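Local coordinates for protein DNA-3-methyladenine glycosidase (Bacillus halodurans, PDB 2H56) that belongs to the HhH-GPD superfamily of base excision DNA repair proteins and has a largely helical fold, at residues Val93-Leu98 / Tyr110-Cys115; Val170-Gly175 / Val204-Leu209; Ala176-Gly181 / Thr215-Tyr220. All coordinates share one frame; numbering follows the deposited sequence.

Contact 1: Val93-Leu98 / Tyr110-Cys115; sequences VSDEAL and YIRHVC
The backbones keep their distance where Asp95 and Arg112 meet, with CA of Asp95 9.6 Å from CA of Arg112. This gap, between the start of helix 95-100 and helix 105-119, two consecutive helices of the HhH-GPD fold, is bridged mainly by one long arginine in a side-on salt bridge. CG of Arg112 lies beside its own backbone N and the chain bends at the next bond (chi2 -51°), after which it runs extended to present its guanidinium edge to residues 93-95. NH2 carries two of the bonds, both in the guanidinium plane. One is nearly straight (170° at the hydrogen) to Val93 O, 2.9 Å from Arg112 NH2, and lies in the carbonyl plane. The other reaches Asp95 OD1, 2.6 Å from Arg112 NH2, almost along the C-O bond direction. NE adds a more bent bond to the same oxygen, on its syn lone pair, with Arg112 NE 3.1 Å from Asp95 OD1. Asp95 thus answers two nitrogens with a single oxygen, and its carboxylate is turned 33° from the guanidinium plane. Since NH1 bonds to Leu90 O, all three guanidinium nitrogens are engaged, which should restrict the group's rotation. The positive charge would probably stabilise Asp95 as a carboxylate. Ser94, in the N-cap position, starts helix 95-100 by accepting from Ala97 N through OG, 3.0 Å away. Val93 also packs on helix 66-80, while Leu98 reaches both Val76 of that helix and Ile108. From the opposite direction to the arginine, Leu98 lays CD1 over one face of the guanidinium, 3.9 Å from Arg112 NH2.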
ATOM      1  N   VAL A  93      15.228  -3.132  23.799  1.00 74.50           N
ATOM      2  CA  VAL A  93      13.890  -3.384  24.327  1.00 68.79           C
ATOM      3  C   VAL A  93      13.556  -4.875  24.319  1.00 67.37           C
ATOM      4  O   VAL A  93      13.579  -5.491  23.283  1.00 65.11           O
ATOM      5  CB  VAL A  93      12.851  -2.689  23.452  1.00 68.58           C
ATOM      6  CG1 VAL A  93      11.446  -2.878  24.033  1.00 61.55           C
ATOM      7  CG2 VAL A  93      13.204  -1.219  23.286  1.00 66.55           C
ATOM      8  N   SER A  94      13.204  -5.439  25.468  1.00 65.17           N
ATOM      9  CA  SER A  94      12.901  -6.852  25.548  1.00 65.17           C
ATOM     10  C   SER A  94      11.550  -7.190  24.946  1.00 66.49           C
ATOM     11  O   SER A  94      10.664  -6.348  24.846  1.00 68.94           O
ATOM     12  CB  SER A  94      12.843  -7.303  26.999  1.00 64.94           C
ATOM     13  OG  SER A  94      11.706  -6.734  27.638  1.00 63.13           O
ATOM     14  N   ASP A  95      11.396  -8.465  24.634  1.00 64.77           N
ATOM     15  CA  ASP A  95      10.136  -9.038  24.266  1.00 65.91           C
ATOM     16  C   ASP A  95       9.041  -8.876  25.340  1.00 66.86           C
ATOM     17  O   ASP A  95       7.905  -8.535  25.015  1.00 70.06           O
ATOM     18  CB  ASP A  95      10.360 -10.527  23.917  1.00 67.15           C
ATOM     19  CG  ASP A  95      11.137 -10.734  22.563  1.00 73.98           C
ATOM     20  OD1 ASP A  95      11.513  -9.736  21.903  1.00 75.11           O
ATOM     21  OD2 ASP A  95      11.365 -11.901  22.145  1.00 74.09           O
ATOM     22  N   GLU A  96       9.331  -9.115  26.613  1.00 68.29           N
ATOM     23  CA  GLU A  96       8.275  -8.955  27.621  1.00 67.75           C
ATOM     24  C   GLU A  96       7.794  -7.502  27.550  1.00 67.33           C
ATOM     25  O   GLU A  96       6.600  -7.229  27.610  1.00 69.99           O
ATOM     26  CB  GLU A  96       8.727  -9.348  29.038  1.00 65.31           C
ATOM     27  N   ALA A  97       8.712  -6.564  27.368  1.00 66.20           N
ATOM     28  CA  ALA A  97       8.326  -5.149  27.387  1.00 64.66           C
ATOM     29  C   ALA A  97       7.333  -4.886  26.269  1.00 65.75           C
ATOM     30  O   ALA A  97       6.267  -4.298  26.507  1.00 68.53           O
ATOM     31  CB  ALA A  97       9.533  -4.252  27.252  1.00 61.61           C
ATOM     32  N   LEU A  98       7.688  -5.326  25.058  1.00 63.71           N
ATOM     33  CA  LEU A  98       6.831  -5.198  23.874  1.00 61.55           C
ATOM     34  C   LEU A  98       5.477  -5.856  24.065  1.00 64.43           C
ATOM     35  O   LEU A  98       4.446  -5.309  23.636  1.00 64.51           O
ATOM     36  CB  LEU A  98       7.513  -5.820  22.661  1.00 61.30           C
ATOM     37  CG  LEU A  98       8.636  -4.997  22.013  1.00 64.80           C
ATOM     38  CD1 LEU A  98       9.322  -5.795  20.920  1.00 52.47           C
ATOM     39  CD2 LEU A  98       8.079  -3.662  21.485  1.00 55.93           C
ATOM     40  N   TYR A 110       7.771 -11.141  13.861  1.00 66.59           N
ATOM     41  CA  TYR A 110       7.903 -10.474  12.582  1.00 66.38           C
ATOM     42  C   TYR A 110       8.808  -9.251  12.675  1.00 65.83           C
ATOM     43  O   TYR A 110       9.651  -9.038  11.824  1.00 67.03           O
ATOM     44  CB  TYR A 110       6.544 -10.051  12.006  1.00 67.32           C
ATOM     45  CG  TYR A 110       5.496 -11.140  11.935  1.00 66.28           C
ATOM     46  CD1 TYR A 110       5.843 -12.489  11.786  1.00 62.62           C
ATOM     47  CD2 TYR A 110       4.137 -10.809  12.015  1.00 63.25           C
ATOM     48  CE1 TYR A 110       4.859 -13.477  11.716  1.00 63.62           C
ATOM     49  CE2 TYR A 110       3.144 -11.793  11.946  1.00 62.92           C
ATOM     50  CZ  TYR A 110       3.506 -13.111  11.808  1.00 66.97           C
ATOM     51  OH  TYR A 110       2.504 -14.040  11.765  1.00 66.44           O
ATOM     52  N   ILE A 111       8.630  -8.447  13.705  1.00 65.83           N
ATOM     53  CA  ILE A 111       9.445  -7.243  13.880  1.00 67.19           C
ATOM     54  C   ILE A 111      10.936  -7.607  14.034  1.00 66.92           C
ATOM     55  O   ILE A 111      11.823  -7.023  13.386  1.00 65.49           O
ATOM     56  CB  ILE A 111       8.954  -6.405  15.100  1.00 67.46           C
ATOM     57  CG1 ILE A 111       7.603  -5.762  14.752  1.00 63.07           C
ATOM     58  CG2 ILE A 111       9.989  -5.313  15.493  1.00 62.80           C
ATOM     59  CD1 ILE A 111       6.706  -5.442  15.944  1.00 56.26           C
ATOM     60  N   ARG A 112      11.208  -8.592  14.868  1.00 64.68           N
ATOM     61  CA  ARG A 112      12.572  -9.091  14.990  1.00 63.73           C
ATOM     62  C   ARG A 112      13.130  -9.535  13.646  1.00 64.02           C
ATOM     63  O   ARG A 112      14.300  -9.266  13.348  1.00 66.51           O
ATOM     64  CB  ARG A 112      12.656 -10.281  15.944  1.00 61.87           C
ATOM     65  CG  ARG A 112      12.394  -9.981  17.363  1.00 54.91           C
ATOM     66  CD  ARG A 112      13.204  -8.825  17.910  1.00 62.48           C
ATOM     67  NE  ARG A 112      12.846  -8.617  19.306  1.00 68.61           N
ATOM     68  CZ  ARG A 112      13.242  -7.597  20.058  1.00 74.52           C
ATOM     69  NH1 ARG A 112      14.040  -6.647  19.554  1.00 71.79           N
ATOM     70  NH2 ARG A 112      12.830  -7.530  21.331  1.00 71.72           N
ATOM     71  N   HIS A 113      12.314 -10.200  12.843  1.00 59.57           N
ATOM     72  CA  HIS A 113      12.798 -10.687  11.580  1.00 61.84           C
ATOM     73  C   HIS A 113      13.089  -9.497  10.659  1.00 61.58           C
ATOM     74  O   HIS A 113      14.047  -9.540   9.890  1.00 60.95           O
ATOM     75  CB  HIS A 113      11.809 -11.682  10.968  1.00 64.74           C
ATOM     76  CG  HIS A 113      12.437 -12.677  10.048  1.00 70.64           C
ATOM     77  ND1 HIS A 113      11.987 -12.886   8.756  1.00 79.47           N
ATOM     78  CD2 HIS A 113      13.475 -13.528  10.227  1.00 74.71           C
ATOM     79  CE1 HIS A 113      12.721 -13.824   8.179  1.00 75.81           C
ATOM     80  NE2 HIS A 113      13.642 -14.218   9.045  1.00 82.09           N
ATOM     81  N   VAL A 114      12.308  -8.421  10.753  1.00 60.70           N
ATOM     82  CA  VAL A 114      12.589  -7.219   9.962  1.00 62.02           C
ATOM     83  C   VAL A 114      13.940  -6.638  10.378  1.00 64.52           C
ATOM     84  O   VAL A 114      14.775  -6.275   9.539  1.00 66.36           O
ATOM     85  CB  VAL A 114      11.510  -6.155  10.158  1.00 64.95           C
ATOM     86  CG1 VAL A 114      11.956  -4.782   9.593  1.00 62.46           C
ATOM     87  CG2 VAL A 114      10.193  -6.625   9.547  1.00 60.51           C
ATOM     88  N   CYS A 115      14.174  -6.570  11.680  1.00 64.15           N
ATOM     89  CA  CYS A 115      15.453  -6.080  12.179  1.00 64.23           C
ATOM     90  C   CYS A 115      16.605  -6.866  11.674  1.00 63.68           C
ATOM     91  O   CYS A 115      17.552  -6.299  11.174  1.00 66.06           O
ATOM     92  CB  CYS A 115      15.490  -6.151  13.678  1.00 62.67           C
ATOM     93  SG  CYS A 115      14.376  -4.958  14.410  1.00 72.86           S
TER

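Contact 2: Val170-Gly175 / Val204-Leu209; sequences VGLQRG and VACLYL
No ring or other flat side chain enters the meeting of Leu172 and Gly175 with Cys206 and Leu209, so there are no faces or edges to match across it; the one aromatic ring within the segments, that of Tyr208, takes no part, and its hydroxyl bonds to Gly41 O. What remains is a buried crossing of two helices, 170-180 and 202-219, in the helical HhH-GPD fold. The segment axes pass 9.0 Å apart at 74°. Leu172 makes the largest share of the contact, followed by Leu209. With CG of Leu172 beside its backbone N (chi1 -64°), its forked end reaches helix 202-219, where CD2 comes 3.4 Å from Cys206 CB and 3.6 Å from Leu209 CB. CD1, the other branch, lies alongside the sulfur, 3.8 Å from Cys206 SG. One turn on, Gly175 has no side chain to hold the backbones apart, and its CA is 4.7 Å from Leu209 CA and 3.7 Å from Leu209 O. Leu209 returns the contact by pointing its own side chain at helix 170-180, with CD1 3.9 Å from Leu172 O. Leu191 of helix 187-195 touches both leucines, and Asp169 OD2 accepts from Leu172 N. No hydrogen bond joins the segments; methyl groups, a thiol and backbone atoms meet mainly by van der Waals contact, so the hold depends on apolar burial rather than on directional polar bonds.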
ATOM      1  N   VAL A 170      -8.860  -6.528  -2.157  1.00 69.75           N
ATOM      2  CA  VAL A 170     -10.317  -6.501  -2.231  1.00 70.04           C
ATOM      3  C   VAL A 170     -10.865  -5.102  -2.553  1.00 70.66           C
ATOM      4  O   VAL A 170     -11.973  -4.958  -3.081  1.00 70.75           O
ATOM      5  CB  VAL A 170     -10.903  -6.970  -0.890  1.00 69.97           C
ATOM      6  CG1 VAL A 170     -12.398  -6.708  -0.834  1.00 67.76           C
ATOM      7  CG2 VAL A 170     -10.573  -8.436  -0.681  1.00 63.94           C
ATOM      8  N   GLY A 171     -10.093  -4.073  -2.222  1.00 70.29           N
ATOM      9  CA  GLY A 171     -10.489  -2.701  -2.506  1.00 69.79           C
ATOM     10  C   GLY A 171     -10.382  -2.449  -3.973  1.00 70.69           C
ATOM     11  O   GLY A 171     -11.360  -2.091  -4.623  1.00 75.85           O
ATOM     12  N   LEU A 172      -9.194  -2.678  -4.510  1.00 69.99           N
ATOM     13  CA  LEU A 172      -8.974  -2.557  -5.938  1.00 69.17           C
ATOM     14  C   LEU A 172      -9.958  -3.429  -6.713  1.00 68.45           C
ATOM     15  O   LEU A 172     -10.459  -3.015  -7.744  1.00 70.91           O
ATOM     16  CB  LEU A 172      -7.521  -2.899  -6.283  1.00 69.00           C
ATOM     17  CG  LEU A 172      -6.500  -1.925  -5.658  1.00 67.43           C
ATOM     18  CD1 LEU A 172      -5.107  -2.496  -5.721  1.00 60.46           C
ATOM     19  CD2 LEU A 172      -6.558  -0.566  -6.348  1.00 58.67           C
ATOM     20  N   GLN A 173     -10.251  -4.621  -6.209  1.00 67.51           N
ATOM     21  CA  GLN A 173     -11.216  -5.510  -6.870  1.00 66.78           C
ATOM     22  C   GLN A 173     -12.621  -4.917  -6.926  1.00 66.87           C
ATOM     23  O   GLN A 173     -13.295  -4.955  -7.962  1.00 66.37           O
ATOM     24  CB  GLN A 173     -11.253  -6.880  -6.191  1.00 65.09           C
ATOM     25  CG  GLN A 173     -10.107  -7.775  -6.589  1.00 66.80           C
ATOM     26  CD  GLN A 173     -10.057  -9.095  -5.833  1.00 65.81           C
ATOM     27  OE1 GLN A 173     -11.033  -9.525  -5.216  1.00 65.81           O
ATOM     28  NE2 GLN A 173      -8.899  -9.744  -5.880  1.00 71.31           N
ATOM     29  N   ARG A 174     -13.064  -4.367  -5.808  1.00 67.86           N
ATOM     30  CA  ARG A 174     -14.343  -3.673  -5.776  1.00 68.80           C
ATOM     31  C   ARG A 174     -14.379  -2.529  -6.795  1.00 69.12           C
ATOM     32  O   ARG A 174     -15.386  -2.333  -7.456  1.00 70.44           O
ATOM     33  CB  ARG A 174     -14.612  -3.134  -4.382  1.00 68.48           C
ATOM     34  CG  ARG A 174     -15.883  -2.310  -4.237  1.00 70.33           C
ATOM     35  CD  ARG A 174     -16.278  -2.188  -2.762  1.00 66.27           C
ATOM     36  NE  ARG A 174     -17.091  -1.003  -2.490  1.00 64.30           N
ATOM     37  CZ  ARG A 174     -18.427  -0.973  -2.495  1.00 68.55           C
ATOM     38  NH1 ARG A 174     -19.144  -2.066  -2.748  1.00 68.13           N
ATOM     39  NH2 ARG A 174     -19.062   0.161  -2.222  1.00 69.44           N
ATOM     40  N   GLY A 175     -13.288  -1.777  -6.919  1.00 68.19           N
ATOM     41  CA  GLY A 175     -13.261  -0.651  -7.844  1.00 68.25           C
ATOM     42  C   GLY A 175     -13.283  -1.134  -9.284  1.00 68.20           C
ATOM     43  O   GLY A 175     -13.934  -0.538 -10.133  1.00 69.37           O
ATOM     44  N   VAL A 204      -0.775   4.520  -9.814  1.00 65.81           N
ATOM     45  CA  VAL A 204      -1.638   5.693  -9.965  1.00 65.97           C
ATOM     46  C   VAL A 204      -3.104   5.270 -10.289  1.00 69.21           C
ATOM     47  O   VAL A 204      -4.066   5.775  -9.684  1.00 70.98           O
ATOM     48  CB  VAL A 204      -1.097   6.701 -11.009  1.00 66.53           C
ATOM     49  CG1 VAL A 204      -2.023   7.886 -11.100  1.00 60.17           C
ATOM     50  CG2 VAL A 204       0.342   7.195 -10.658  1.00 57.69           C
ATOM     51  N   ALA A 205      -3.276   4.317 -11.201  1.00 69.12           N
ATOM     52  CA  ALA A 205      -4.600   3.710 -11.450  1.00 67.08           C
ATOM     53  C   ALA A 205      -5.213   3.192 -10.171  1.00 68.67           C
ATOM     54  O   ALA A 205      -6.395   3.365  -9.907  1.00 69.01           O
ATOM     55  CB  ALA A 205      -4.486   2.567 -12.439  1.00 64.79           C
ATOM     56  N   CYS A 206      -4.398   2.528  -9.368  1.00 70.58           N
ATOM     57  CA  CYS A 206      -4.897   1.907  -8.154  1.00 70.57           C
ATOM     58  C   CYS A 206      -5.460   2.930  -7.186  1.00 69.02           C
ATOM     59  O   CYS A 206      -6.426   2.655  -6.484  1.00 68.59           O
ATOM     60  CB  CYS A 206      -3.797   1.082  -7.484  1.00 73.00           C
ATOM     61  SG  CYS A 206      -3.389  -0.439  -8.384  1.00 79.07           S
ATOM     62  N   LEU A 207      -4.845   4.104  -7.133  1.00 68.80           N
ATOM     63  CA  LEU A 207      -5.389   5.177  -6.335  1.00 67.71           C
ATOM     64  C   LEU A 207      -6.815   5.511  -6.828  1.00 66.72           C
ATOM     65  O   LEU A 207      -7.720   5.719  -6.030  1.00 69.55           O
ATOM     66  CB  LEU A 207      -4.492   6.409  -6.412  1.00 67.94           C
ATOM     67  CG  LEU A 207      -3.088   6.256  -5.839  1.00 66.91           C
ATOM     68  CD1 LEU A 207      -2.273   7.525  -6.087  1.00 64.37           C
ATOM     69  CD2 LEU A 207      -3.178   5.926  -4.374  1.00 57.39           C
ATOM     70  N   TYR A 208      -7.033   5.540  -8.131  1.00 65.74           N
ATOM     71  CA  TYR A 208      -8.374   5.850  -8.648  1.00 65.80           C
ATOM     72  C   TYR A 208      -9.339   4.706  -8.416  1.00 65.81           C
ATOM     73  O   TYR A 208     -10.524   4.916  -8.143  1.00 66.17           O
ATOM     74  CB  TYR A 208      -8.319   6.220 -10.125  1.00 66.04           C
ATOM     75  CG  TYR A 208      -7.792   7.620 -10.337  1.00 68.65           C
ATOM     76  CD1 TYR A 208      -8.597   8.722 -10.061  1.00 64.77           C
ATOM     77  CD2 TYR A 208      -6.495   7.845 -10.786  1.00 68.92           C
ATOM     78  CE1 TYR A 208      -8.152   9.992 -10.228  1.00 64.59           C
ATOM     79  CE2 TYR A 208      -6.025   9.150 -10.962  1.00 69.08           C
ATOM     80  CZ  TYR A 208      -6.865  10.211 -10.676  1.00 68.16           C
ATOM     81  OH  TYR A 208      -6.428  11.489 -10.825  1.00 68.55           O
ATOM     82  N   LEU A 209      -8.836   3.484  -8.503  1.00 65.78           N
ATOM     83  CA  LEU A 209      -9.684   2.345  -8.225  1.00 67.31           C
ATOM     84  C   LEU A 209     -10.185   2.444  -6.794  1.00 67.32           C
ATOM     85  O   LEU A 209     -11.392   2.262  -6.526  1.00 68.31           O
ATOM     86  CB  LEU A 209      -8.951   1.022  -8.505  1.00 69.13           C
ATOM     87  CG  LEU A 209      -8.745   0.670  -9.998  1.00 69.75           C
ATOM     88  CD1 LEU A 209      -8.350  -0.782 -10.194  1.00 76.98           C
ATOM     89  CD2 LEU A 209     -10.004   0.913 -10.781  1.00 74.36           C
TER

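Contact 3: Ala176-Gly181 / Thr215-Tyr220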
ATOM      1  N   ALA A 176     -12.573  -2.225  -9.548  1.00 66.68           N
ATOM      2  CA  ALA A 176     -12.504  -2.791 -10.877  1.00 66.76           C
ATOM      3  C   ALA A 176     -13.888  -3.231 -11.364  1.00 65.96           C
ATOM      4  O   ALA A 176     -14.287  -2.902 -12.459  1.00 65.84           O
ATOM      5  CB  ALA A 176     -11.529  -3.953 -10.898  1.00 67.14           C
ATOM      6  N   LYS A 177     -14.609  -3.978 -10.546  1.00 65.96           N
ATOM      7  CA  LYS A 177     -15.985  -4.376 -10.863  1.00 66.09           C
ATOM      8  C   LYS A 177     -16.853  -3.161 -11.164  1.00 66.32           C
ATOM      9  O   LYS A 177     -17.672  -3.184 -12.067  1.00 66.01           O
ATOM     10  CB  LYS A 177     -16.603  -5.172  -9.700  1.00 64.66           C
ATOM     11  CG  LYS A 177     -16.090  -6.598  -9.622  1.00 67.44           C
ATOM     12  CD  LYS A 177     -16.211  -7.216  -8.229  1.00 67.09           C
ATOM     13  CE  LYS A 177     -17.633  -7.491  -7.827  1.00 67.92           C
ATOM     14  NZ  LYS A 177     -17.633  -8.164  -6.504  1.00 69.78           N
ATOM     15  N   TRP A 178     -16.658  -2.096 -10.402  1.00 67.49           N
ATOM     16  CA  TRP A 178     -17.485  -0.900 -10.514  1.00 67.95           C
ATOM     17  C   TRP A 178     -17.190  -0.212 -11.832  1.00 67.05           C
ATOM     18  O   TRP A 178     -18.087   0.128 -12.583  1.00 67.65           O
ATOM     19  CB  TRP A 178     -17.174   0.032  -9.338  1.00 67.43           C
ATOM     20  CG  TRP A 178     -18.041   1.209  -9.206  1.00 64.73           C
ATOM     21  CD1 TRP A 178     -19.191   1.306  -8.474  1.00 68.73           C
ATOM     22  CD2 TRP A 178     -17.821   2.487  -9.782  1.00 63.94           C
ATOM     23  NE1 TRP A 178     -19.707   2.571  -8.576  1.00 71.04           N
ATOM     24  CE2 TRP A 178     -18.878   3.316  -9.375  1.00 72.23           C
ATOM     25  CE3 TRP A 178     -16.842   3.012 -10.618  1.00 67.27           C
ATOM     26  CZ2 TRP A 178     -18.973   4.641  -9.768  1.00 66.57           C
ATOM     27  CZ3 TRP A 178     -16.950   4.315 -11.013  1.00 66.05           C
ATOM     28  CH2 TRP A 178     -18.003   5.117 -10.588  1.00 65.85           C
ATOM     29  N   LEU A 179     -15.909  -0.065 -12.118  1.00 68.77           N
ATOM     30  CA  LEU A 179     -15.445   0.677 -13.278  1.00 71.34           C
ATOM     31  C   LEU A 179     -15.460  -0.114 -14.616  1.00 69.72           C
ATOM     32  O   LEU A 179     -15.521   0.481 -15.671  1.00 69.34           O
ATOM     33  CB  LEU A 179     -14.030   1.177 -12.960  1.00 74.23           C
ATOM     34  CG  LEU A 179     -13.383   2.256 -13.829  1.00 78.78           C
ATOM     35  CD1 LEU A 179     -14.135   3.571 -13.713  1.00 78.93           C
ATOM     36  CD2 LEU A 179     -11.957   2.400 -13.373  1.00 78.03           C
ATOM     37  N   TYR A 180     -15.408  -1.442 -14.569  1.00 68.61           N
ATOM     38  CA  TYR A 180     -15.299  -2.267 -15.780  1.00 67.89           C
ATOM     39  C   TYR A 180     -16.339  -3.395 -15.870  1.00 66.85           C
ATOM     40  O   TYR A 180     -16.534  -3.969 -16.931  1.00 65.83           O
ATOM     41  CB  TYR A 180     -13.890  -2.875 -15.879  1.00 66.76           C
ATOM     42  CG  TYR A 180     -12.780  -1.850 -15.972  1.00 66.44           C
ATOM     43  CD1 TYR A 180     -12.507  -1.171 -17.161  1.00 63.25           C
ATOM     44  CD2 TYR A 180     -11.986  -1.569 -14.866  1.00 69.04           C
ATOM     45  CE1 TYR A 180     -11.462  -0.219 -17.227  1.00 65.19           C
ATOM     46  CE2 TYR A 180     -10.954  -0.640 -14.925  1.00 69.00           C
ATOM     47  CZ  TYR A 180     -10.698   0.038 -16.095  1.00 66.69           C
ATOM     48  OH  TYR A 180      -9.674   0.964 -16.077  1.00 69.92           O
ATOM     49  N   GLY A 181     -16.951  -3.764 -14.754  1.00 66.60           N
ATOM     50  CA  GLY A 181     -18.144  -4.593 -14.788  1.00 69.40           C
ATOM     51  C   GLY A 181     -19.280  -3.600 -14.756  1.00 71.23           C
ATOM     52  O   GLY A 181     -19.111  -2.427 -15.101  1.00 74.87           O
ATOM     53  N   THR A 215     -16.296   6.401  -1.974  1.00 65.21           N
ATOM     54  CA  THR A 215     -17.420   7.340  -2.129  1.00 64.51           C
ATOM     55  C   THR A 215     -18.336   6.938  -3.283  1.00 64.92           C
ATOM     56  O   THR A 215     -19.530   6.756  -3.080  1.00 67.93           O
ATOM     57  CB  THR A 215     -16.933   8.793  -2.333  1.00 62.83           C
ATOM     58  N   PHE A 216     -17.776   6.731  -4.470  1.00 63.91           N
ATOM     59  CA  PHE A 216     -18.588   6.475  -5.685  1.00 63.98           C
ATOM     60  C   PHE A 216     -19.343   5.175  -5.697  1.00 65.51           C
ATOM     61  O   PHE A 216     -20.496   5.135  -6.132  1.00 68.58           O
ATOM     62  CB  PHE A 216     -17.740   6.524  -6.939  1.00 62.15           C
ATOM     63  CG  PHE A 216     -17.159   7.864  -7.184  1.00 63.34           C
ATOM     64  CD1 PHE A 216     -17.862   8.812  -7.885  1.00 66.05           C
ATOM     65  CD2 PHE A 216     -15.924   8.205  -6.664  1.00 61.35           C
ATOM     66  CE1 PHE A 216     -17.325  10.068  -8.090  1.00 66.14           C
ATOM     67  CE2 PHE A 216     -15.394   9.442  -6.870  1.00 59.12           C
ATOM     68  CZ  PHE A 216     -16.098  10.380  -7.576  1.00 61.21           C
ATOM     69  N   ALA A 217     -18.689   4.106  -5.261  1.00 65.61           N
ATOM     70  CA  ALA A 217     -19.372   2.827  -5.064  1.00 63.56           C
ATOM     71  C   ALA A 217     -20.594   2.980  -4.159  1.00 61.93           C
ATOM     72  O   ALA A 217     -21.631   2.419  -4.461  1.00 60.17           O
ATOM     73  CB  ALA A 217     -18.430   1.811  -4.487  1.00 62.74           C
ATOM     74  N   GLU A 218     -20.472   3.739  -3.067  1.00 61.41           N
ATOM     75  CA  GLU A 218     -21.573   3.873  -2.112  1.00 61.62           C
ATOM     76  C   GLU A 218     -22.775   4.579  -2.761  1.00 62.25           C
ATOM     77  O   GLU A 218     -23.903   4.192  -2.518  1.00 62.95           O
ATOM     78  CB  GLU A 218     -21.137   4.587  -0.814  1.00 60.51           C
ATOM     79  N   GLU A 219     -22.543   5.576  -3.612  1.00 62.96           N
ATOM     80  CA  GLU A 219     -23.647   6.383  -4.163  1.00 62.99           C
ATOM     81  C   GLU A 219     -24.152   5.931  -5.553  1.00 63.41           C
ATOM     82  O   GLU A 219     -25.216   6.357  -5.965  1.00 61.60           O
ATOM     83  CB  GLU A 219     -23.250   7.873  -4.193  1.00 62.25           C
ATOM     84  N   TYR A 220     -23.397   5.080  -6.263  1.00 66.01           N
ATOM     85  CA  TYR A 220     -23.739   4.635  -7.640  1.00 65.85           C
ATOM     86  C   TYR A 220     -23.474   3.151  -7.904  1.00 66.29           C
ATOM     87  O   TYR A 220     -22.483   2.611  -7.434  1.00 65.63           O
ATOM     88  CB  TYR A 220     -22.928   5.427  -8.652  1.00 67.01           C
ATOM     89  CG  TYR A 220     -23.079   6.912  -8.499  1.00 68.39           C
ATOM     90  CD1 TYR A 220     -24.224   7.569  -8.963  1.00 67.17           C
ATOM     91  CD2 TYR A 220     -22.089   7.662  -7.874  1.00 66.98           C
ATOM     92  CE1 TYR A 220     -24.368   8.943  -8.813  1.00 65.90           C
ATOM     93  CE2 TYR A 220     -22.219   9.029  -7.718  1.00 69.70           C
ATOM     94  CZ  TYR A 220     -23.358   9.667  -8.191  1.00 69.30           C
ATOM     95  OH  TYR A 220     -23.470  11.029  -8.026  1.00 68.02           O
TER
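The indole of Trp178 is the bump of this contact, and the hollow it fills is formed by Phe216 and Ala217 of the last turn of helix 202-219 and Tyr220 just beyond it. The contact joins the C-terminal ends of helices 170-180 and 202-219 of this helical HhH-GPD protein. CG of Trp178 stands opposite its backbone N (chi1 -173°), which carries the ring across to helix 202-219. The six-membered part settles against the base of Phe216, with Trp178 CZ2 3.6 Å from Phe216 CB. Nearer the pyrrole side lies small Ala217, which lets the ring approach its backbone: Trp178 NE1 is 3.5 Å from Ala217 CA, and CD1 is 4.1 Å from Ala217 CB. Tyr220 closes the hollow with its CB, 4.2 Å from Trp178 CZ2. Leaving helical geometry, this residue offers its carbonyl to the indole, and Trp178 NE1 donates to Tyr220 O at 3.0 Å. The bond bends to 152° at the hydrogen; it leaves at the ring edge, close to the indole plane, but meets the oxygen from above the carbonyl plane. A buried polar N-H is thereby satisfied at the point where the helix ends. Phe36 of helix 31-40 meets the Trp178 ring and packs edge-to-face with Phe216. The indole also touches Leu223 and Leu226, so it lies among helix 202-219, helix 31-40 and the C-terminal helix 223-226.

From the N terminus, contact 1 comes first and closes a loop of 11 residues: the end of helix 95-100, the turn and the start of helix 105-119. The chain completes it well before contact 2 opens, and the two centres lie 33 Å apart on opposite sides of the centre of the chain. Contacts 2 and 3 use the same pair of helices, 170-180 and 202-219, and alternate along the chain, so they cross. Each brackets helix 187-195. Their centres are only 10 Å apart, and Leu209 CD2 of contact 2 packs 3.6 Å from Leu179 CD2 of contact 3, joining them into one continuous interface that runs on toward the C-terminal helix 223-226.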